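Side-chain contacts in protein-glutamate methylesterase/protein-glutamine glutaminase (Thermotoga maritima, PDB 3SFT), which probably demethylates specific methylglutamate residues of chemoreceptors and deamidates specific glutamines in chemotaxis signalling, through the C-terminal catalytic domain described here: residues I9-S14 / D117-I122; R20-I25 / K49-R54. All coordinates share one frame; numbering follows the deposited sequence.

How the contacts relate
From the N terminus, the chain first lays down strand 9-14, a central strand of the parallel sheet, followed after a short turn by helix 18-22. Contact 2 closes the shorter loop: 23 residues, including strand 37-41, separate its segments before helix 48-58 comes back against 20-25. Contact 1 closes the wider one, spanning 102 residues until helix 112-123 lies on strand 9-14, so contact 2 is nested inside it. Their centres are about 18 Å apart, yet they meet through Leu22, whose CD1 lies 4.0 Å from Ser14 OG and whose CD2 packs on Ile12 CG2. One contact ties a helix to the sheet, the other joins the region of helix 18-22 to helix 48-58.

Contact 1 of 2, residues I9-S14 / D117-I122; sequences IVVIGS and DKAAEI
Val11 and Ala119 meet methyl to methyl: CG2 of Val11 lies 3.8 Å from CB of Ala119, the shortest approach between strand 9-14 and helix segment 117-122. The methyl of Ala119 aims almost straight at its partner, since the angle at Ala119 CB between Ala119 CA and Val11 CG2 is 176°. Val11 presents one branch. With CG1 anti to the backbone N (chi1 178°), CG2 is placed beside that N and advances to the helix, whereas Val11 CG1 stays 5.4 Å from Ala119 CB. Ile9 reaches the same methyl from its flank: Ile9 CG2 stands 4.4 Å from Ala119 CB, and the angle at Ala119 CB between Ala119 CA and Ile9 CG2 is 116°. The CD1 end of Ile9 is nearly as close, at 4.5 Å from Ala119 CB, so the alanine methyl sits over a triangle of three methyls, two from Ile9 and one from Val11. The triangle holds together on the strand side, where Ile9 CD1 and Val11 CG2 are 4.3 Å apart.

This is helix-on-sheet packing in a modified doubly wound alpha/beta fold. Strand 9-14 is hydrogen-bonded between strands 37-41 and 127-131, and helix 112-123 leads into the latter. Strand alternation turns Ile9 and Val11 to this helix, while Val10 and Ile12 touch Val130 of the neighbouring strand. The short side chain of Ala119 is consistent with the close backbones, Ile9 CA and Ala119 CA being 7.7 Å apart. Elsewhere on the helix, Val112, Thr115 and Leu116 also touch Val11, and Tyr123 touches Ile9. Away from the strand, Lys118 folds back so that its NZ forms a salt bridge with Asp117 OD2 at 3.3 Å, and it also makes a cation-pi contact with Phe114.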
ATOM      1  N   ILE A   9       4.687  -4.602  -8.023  1.00 23.78           N
ATOM      2  CA  ILE A   9       4.741  -3.808  -6.804  1.00 20.97           C
ATOM      3  C   ILE A   9       3.390  -3.893  -6.099  1.00 19.95           C
ATOM      4  O   ILE A   9       2.344  -4.020  -6.738  1.00 19.45           O
ATOM      5  CB  ILE A   9       5.085  -2.321  -7.084  1.00 20.78           C
ATOM      6  CG1 ILE A   9       5.450  -1.617  -5.772  1.00 18.68           C
ATOM      7  CG2 ILE A   9       3.918  -1.615  -7.782  1.00 18.20           C
ATOM      8  CD1 ILE A   9       5.830  -0.165  -5.943  1.00 18.80           C
ATOM      9  N   VAL A  10       3.429  -3.884  -4.776  1.00 18.17           N
ATOM     10  CA  VAL A  10       2.218  -3.934  -3.982  1.00 18.28           C
ATOM     11  C   VAL A  10       2.133  -2.642  -3.178  1.00 17.17           C
ATOM     12  O   VAL A  10       3.060  -2.284  -2.459  1.00 19.34           O
ATOM     13  CB  VAL A  10       2.214  -5.147  -3.026  1.00 17.69           C
ATOM     14  CG1 VAL A  10       0.914  -5.181  -2.225  1.00 16.96           C
ATOM     15  CG2 VAL A  10       2.387  -6.441  -3.814  1.00 17.62           C
ATOM     16  N   VAL A  11       1.047  -1.907  -3.368  1.00 15.99           N
ATOM     17  CA  VAL A  11       0.832  -0.665  -2.650  1.00 15.60           C
ATOM     18  C   VAL A  11      -0.415  -0.879  -1.802  1.00 16.33           C
ATOM     19  O   VAL A  11      -1.486  -1.195  -2.323  1.00 15.72           O
ATOM     20  CB  VAL A  11       0.631   0.521  -3.615  1.00 15.10           C
ATOM     21  CG1 VAL A  11       0.369   1.799  -2.832  1.00 15.16           C
ATOM     22  CG2 VAL A  11       1.858   0.688  -4.509  1.00 15.44           C
ATOM     23  N   ILE A  12      -0.243  -0.750  -0.490  1.00 16.32           N
ATOM     24  CA  ILE A  12      -1.318  -0.946   0.471  1.00 16.00           C
ATOM     25  C   ILE A  12      -1.723   0.364   1.120  1.00 17.94           C
ATOM     26  O   ILE A  12      -0.867   1.145   1.545  1.00 18.33           O
ATOM     27  CB  ILE A  12      -0.881  -1.899   1.608  1.00 16.39           C
ATOM     28  CG1 ILE A  12      -0.314  -3.200   1.027  1.00 15.79           C
ATOM     29  CG2 ILE A  12      -2.055  -2.171   2.542  1.00 17.27           C
ATOM     30  CD1 ILE A  12       0.015  -4.265   2.071  1.00 14.19           C
ATOM     31  N   GLY A  13      -3.032   0.585   1.198  1.00 16.72           N
ATOM     32  CA  GLY A  13      -3.569   1.784   1.815  1.00 16.75           C
ATOM     33  C   GLY A  13      -4.435   1.368   2.988  1.00 17.70           C
ATOM     34  O   GLY A  13      -5.269   0.473   2.862  1.00 17.66           O
ATOM     35  N   SER A  14      -4.248   2.022   4.128  1.00 16.84           N
ATOM     36  CA  SER A  14      -5.002   1.686   5.327  1.00 16.70           C
ATOM     37  C   SER A  14      -5.165   2.869   6.272  1.00 18.17           C
ATOM     38  O   SER A  14      -4.391   3.827   6.232  1.00 18.42           O
ATOM     39  CB  SER A  14      -4.302   0.545   6.065  1.00 15.07           C
ATOM     40  OG  SER A  14      -2.930   0.852   6.279  1.00 10.63           O
ATOM     41  N   ASP A 117      -1.040   6.641  -7.689  1.00 23.17           N
ATOM     42  CA  ASP A 117      -0.989   7.387  -8.940  1.00 25.68           C
ATOM     43  C   ASP A 117       0.404   7.210  -9.541  1.00 25.69           C
ATOM     44  O   ASP A 117       0.548   6.861 -10.715  1.00 24.91           O
ATOM     45  CB  ASP A 117      -1.265   8.875  -8.679  1.00 30.71           C
ATOM     46  CG  ASP A 117      -1.092   9.738  -9.924  1.00 36.02           C
ATOM     47  OD1 ASP A 117      -1.508   9.310 -11.023  1.00 40.70           O
ATOM     48  OD2 ASP A 117      -0.546  10.859  -9.800  1.00 40.11           O
ATOM     49  N   LYS A 118       1.426   7.430  -8.718  1.00 23.49           N
ATOM     50  CA  LYS A 118       2.799   7.288  -9.163  1.00 22.48           C
ATOM     51  C   LYS A 118       3.154   5.844  -9.498  1.00 22.54           C
ATOM     52  O   LYS A 118       3.685   5.581 -10.574  1.00 22.06           O
ATOM     53  CB  LYS A 118       3.768   7.859  -8.122  1.00 24.19           C
ATOM     54  CG  LYS A 118       3.631   9.358  -7.922  1.00 24.98           C
ATOM     55  CD  LYS A 118       3.696  10.086  -9.261  1.00 28.02           C
ATOM     56  CE  LYS A 118       3.517  11.587  -9.094  1.00 31.20           C
ATOM     57  NZ  LYS A 118       2.227  11.921  -8.442  1.00 33.76           N
ATOM     58  N   ALA A 119       2.819   4.904  -8.607  1.00 21.61           N
ATOM     59  CA  ALA A 119       3.129   3.486  -8.831  1.00 20.96           C
ATOM     60  C   ALA A 119       2.498   2.927 -10.101  1.00 21.69           C
ATOM     61  O   ALA A 119       3.162   2.255 -10.883  1.00 21.04           O
ATOM     62  CB  ALA A 119       2.718   2.644  -7.631  1.00 18.94           C
ATOM     63  N   ALA A 120       1.217   3.221 -10.305  1.00 23.17           N
ATOM     64  CA  ALA A 120       0.485   2.746 -11.472  1.00 24.90           C
ATOM     65  C   ALA A 120       1.099   3.216 -12.786  1.00 27.73           C
ATOM     66  O   ALA A 120       1.213   2.446 -13.738  1.00 28.75           O
ATOM     67  CB  ALA A 120      -0.963   3.185 -11.389  1.00 22.68           C
ATOM     68  N   GLU A 121       1.495   4.481 -12.832  1.00 30.15           N
ATOM     69  CA  GLU A 121       2.090   5.056 -14.030  1.00 32.87           C
ATOM     70  C   GLU A 121       3.417   4.377 -14.389  1.00 32.01           C
ATOM     71  O   GLU A 121       3.757   4.249 -15.567  1.00 31.94           O
ATOM     72  CB  GLU A 121       2.292   6.552 -13.822  1.00 36.69           C
ATOM     73  CG  GLU A 121       2.200   7.381 -15.089  1.00 46.63           C
ATOM     74  CD  GLU A 121       2.011   8.870 -14.801  1.00 52.46           C
ATOM     75  OE1 GLU A 121       1.286   9.211 -13.837  1.00 54.40           O
ATOM     76  OE2 GLU A 121       2.584   9.698 -15.544  1.00 55.93           O
ATOM     77  N   ILE A 122       4.147   3.924 -13.370  1.00 29.62           N
ATOM     78  CA  ILE A 122       5.433   3.261 -13.564  1.00 27.93           C
ATOM     79  C   ILE A 122       5.297   1.766 -13.834  1.00 26.90           C
ATOM     80  O   ILE A 122       5.828   1.259 -14.822  1.00 27.06           O
ATOM     81  CB  ILE A 122       6.352   3.435 -12.328  1.00 28.25           C
ATOM     82  CG1 ILE A 122       6.678   4.914 -12.105  1.00 29.78           C
ATOM     83  CG2 ILE A 122       7.635   2.633 -12.503  1.00 26.06           C
ATOM     84  CD1 ILE A 122       7.510   5.167 -10.863  1.00 29.80           C
TER

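Contact 2 of 2, residues R20-I25 / K49-R54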
ATOM      1  N   ARG A  20      -3.937  -3.585  12.816  1.00 19.54           N
ATOM      2  CA  ARG A  20      -4.533  -4.868  13.165  1.00 19.92           C
ATOM      3  C   ARG A  20      -4.654  -5.783  11.934  1.00 19.87           C
ATOM      4  O   ARG A  20      -4.391  -6.982  12.018  1.00 19.08           O
ATOM      5  CB  ARG A  20      -5.912  -4.663  13.807  1.00 23.29           C
ATOM      6  CG  ARG A  20      -6.476  -5.927  14.445  1.00 26.93           C
ATOM      7  CD  ARG A  20      -7.880  -5.731  15.001  1.00 29.95           C
ATOM      8  NE  ARG A  20      -8.879  -5.666  13.938  1.00 36.35           N
ATOM      9  CZ  ARG A  20      -9.999  -6.383  13.901  1.00 35.28           C
ATOM     10  NH1 ARG A  20     -10.290  -7.241  14.868  1.00 35.78           N
ATOM     11  NH2 ARG A  20     -10.839  -6.232  12.889  1.00 37.19           N
ATOM     12  N   SER A  21      -5.064  -5.225  10.797  1.00 18.75           N
ATOM     13  CA  SER A  21      -5.199  -6.028   9.582  1.00 19.17           C
ATOM     14  C   SER A  21      -3.850  -6.342   8.953  1.00 17.17           C
ATOM     15  O   SER A  21      -3.655  -7.427   8.404  1.00 17.04           O
ATOM     16  CB  SER A  21      -6.113  -5.349   8.573  1.00 16.71           C
ATOM     17  OG  SER A  21      -7.449  -5.409   9.029  1.00 18.93           O
ATOM     18  N   LEU A  22      -2.918  -5.401   9.060  1.00 16.83           N
ATOM     19  CA  LEU A  22      -1.572  -5.590   8.526  1.00 17.74           C
ATOM     20  C   LEU A  22      -0.862  -6.727   9.265  1.00 18.60           C
ATOM     21  O   LEU A  22      -0.027  -7.420   8.685  1.00 17.08           O
ATOM     22  CB  LEU A  22      -0.768  -4.292   8.626  1.00 16.87           C
ATOM     23  CG  LEU A  22      -1.143  -3.210   7.607  1.00 17.94           C
ATOM     24  CD1 LEU A  22      -0.582  -1.862   8.029  1.00 18.58           C
ATOM     25  CD2 LEU A  22      -0.623  -3.602   6.237  1.00 15.85           C
ATOM     26  N   ASP A  23      -1.231  -6.932  10.532  1.00 20.60           N
ATOM     27  CA  ASP A  23      -0.658  -8.004  11.351  1.00 22.83           C
ATOM     28  C   ASP A  23      -1.023  -9.367  10.786  1.00 23.12           C
ATOM     29  O   ASP A  23      -0.326 -10.346  11.036  1.00 23.52           O
ATOM     30  CB  ASP A  23      -1.173  -7.940  12.795  1.00 25.27           C
ATOM     31  CG  ASP A  23      -0.528  -6.839  13.609  1.00 26.49           C
ATOM     32  OD1 ASP A  23       0.510  -6.284  13.186  1.00 26.84           O
ATOM     33  OD2 ASP A  23      -1.070  -6.531  14.689  1.00 27.93           O
ATOM     34  N   MET A  24      -2.151  -9.432  10.081  1.00 22.96           N
ATOM     35  CA  MET A  24      -2.620 -10.671   9.465  1.00 23.99           C
ATOM     36  C   MET A  24      -2.050 -10.834   8.054  1.00 22.81           C
ATOM     37  O   MET A  24      -2.203 -11.890   7.438  1.00 24.70           O
ATOM     38  CB  MET A  24      -4.149 -10.676   9.367  1.00 24.41           C
ATOM     39  CG  MET A  24      -4.902 -10.639  10.684  1.00 27.78           C
ATOM     40  SD  MET A  24      -6.707 -10.773  10.428  1.00 33.05           S
ATOM     41  CE  MET A  24      -7.236  -9.129  10.902  1.00 30.70           C
ATOM     42  N   ILE A  25      -1.383  -9.797   7.552  1.00 22.31           N
ATOM     43  CA  ILE A  25      -0.834  -9.819   6.195  1.00 20.47           C
ATOM     44  C   ILE A  25       0.688  -9.891   6.096  1.00 20.49           C
ATOM     45  O   ILE A  25       1.242 -10.895   5.649  1.00 22.36           O
ATOM     46  CB  ILE A  25      -1.311  -8.584   5.386  1.00 17.11           C
ATOM     47  CG1 ILE A  25      -2.836  -8.481   5.417  1.00 15.07           C
ATOM     48  CG2 ILE A  25      -0.824  -8.672   3.941  1.00 15.98           C
ATOM     49  CD1 ILE A  25      -3.369  -7.235   4.743  1.00 14.09           C
ATOM     50  N   LYS A  49       6.610   5.446  12.317  1.00 38.63           N
ATOM     51  CA  LYS A  49       7.823   4.712  12.673  1.00 39.09           C
ATOM     52  C   LYS A  49       7.527   3.562  13.646  1.00 38.12           C
ATOM     53  O   LYS A  49       8.205   2.529  13.622  1.00 37.54           O
ATOM     54  CB  LYS A  49       8.845   5.668  13.293  1.00 42.52           C
ATOM     55  CG  LYS A  49      10.116   5.002  13.800  1.00 46.71           C
ATOM     56  CD  LYS A  49      11.269   5.128  12.816  1.00 50.82           C
ATOM     57  CE  LYS A  49      12.483   4.350  13.301  1.00 52.93           C
ATOM     58  NZ  LYS A  49      12.654   4.453  14.785  1.00 53.89           N
ATOM     59  N   SER A  50       6.516   3.742  14.498  1.00 35.80           N
ATOM     60  CA  SER A  50       6.140   2.710  15.467  1.00 33.71           C
ATOM     61  C   SER A  50       5.601   1.501  14.715  1.00 30.14           C
ATOM     62  O   SER A  50       5.911   0.356  15.049  1.00 29.53           O
ATOM     63  CB  SER A  50       5.085   3.232  16.455  1.00 34.78           C
ATOM     64  OG  SER A  50       3.834   3.460  15.823  1.00 35.78           O
ATOM     65  N   LEU A  51       4.817   1.779  13.679  1.00 26.99           N
ATOM     66  CA  LEU A  51       4.234   0.747  12.837  1.00 23.79           C
ATOM     67  C   LEU A  51       5.325  -0.094  12.175  1.00 24.09           C
ATOM     68  O   LEU A  51       5.231  -1.321  12.145  1.00 23.04           O
ATOM     69  CB  LEU A  51       3.338   1.378  11.773  1.00 22.75           C
ATOM     70  CG  LEU A  51       2.641   0.397  10.832  1.00 22.17           C
ATOM     71  CD1 LEU A  51       1.842  -0.626  11.630  1.00 18.38           C
ATOM     72  CD2 LEU A  51       1.748   1.165   9.874  1.00 23.28           C
ATOM     73  N   ALA A  52       6.365   0.569  11.669  1.00 24.42           N
ATOM     74  CA  ALA A  52       7.480  -0.124  11.021  1.00 24.39           C
ATOM     75  C   ALA A  52       8.115  -1.122  11.981  1.00 23.71           C
ATOM     76  O   ALA A  52       8.300  -2.288  11.637  1.00 24.69           O
ATOM     77  CB  ALA A  52       8.524   0.880  10.526  1.00 23.19           C
ATOM     78  N   MET A  53       8.404  -0.669  13.197  1.00 25.41           N
ATOM     79  CA  MET A  53       9.013  -1.526  14.218  1.00 27.49           C
ATOM     80  C   MET A  53       8.113  -2.693  14.602  1.00 26.12           C
ATOM     81  O   MET A  53       8.575  -3.827  14.735  1.00 27.59           O
ATOM     82  CB  MET A  53       9.359  -0.713  15.466  1.00 31.94           C
ATOM     83  CG  MET A  53      10.539   0.231  15.293  1.00 36.71           C
ATOM     84  SD  MET A  53      10.945   1.080  16.838  1.00 44.74           S
ATOM     85  CE  MET A  53       9.932   2.538  16.689  1.00 39.11           C
ATOM     86  N   ARG A  54       6.828  -2.399  14.782  1.00 25.22           N
ATOM     87  CA  ARG A  54       5.825  -3.400  15.139  1.00 23.35           C
ATOM     88  C   ARG A  54       5.817  -4.557  14.137  1.00 23.44           C
ATOM     89  O   ARG A  54       5.890  -5.725  14.529  1.00 22.76           O
ATOM     90  CB  ARG A  54       4.445  -2.738  15.173  1.00 23.69           C
ATOM     91  CG  ARG A  54       3.248  -3.678  15.311  1.00 23.52           C
ATOM     92  CD  ARG A  54       2.023  -3.011  14.696  1.00 24.02           C
ATOM     93  NE  ARG A  54       0.776  -3.733  14.931  1.00 22.69           N
ATOM     94  CZ  ARG A  54      -0.229  -3.255  15.659  1.00 22.91           C
ATOM     95  NH1 ARG A  54      -0.124  -2.062  16.234  1.00 21.24           N
ATOM     96  NH2 ARG A  54      -1.367  -3.928  15.745  1.00 21.66           N
TER
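Two successive beta-alpha units of the modified doubly wound fold meet here: helix 18-22 follows strand 9-14 and helix 48-58 follows strand 37-41. The side chain of Leu51 is about 9 Å from that of His42, and that of Leu22 about 10 Å from that of Ser15, both predicted active-site residues. At the outer part of the contact, the extended side chain of Arg54 crosses that of Asp23 at about a right angle and grips its carboxylate side-on. Arg54 NE donates to the syn lone pair of Asp23 OD1 at 3.1 Å, with an N-H...O angle of 165°. Arg54 NH2 donates to Asp23 OD2 at 2.8 Å and 159°. Both oxygens lie near the guanidinium plane, although the two flat groups are tilted by 27°, and two bonds to different oxygens fix the rotation of each group. Without the carboxylate, as with an alanine at Asp23, the Arg54 guanidinium would probably lose its counter-charge and be free to turn. Pro19 also touches Arg54, as it does Leu51. Deeper, the interface becomes apolar, where Leu22 also touches Val39 and Leu132. The two leucines meet through single methyl branches, Leu22 CD1 standing 4.2 Å from Leu51 CD2.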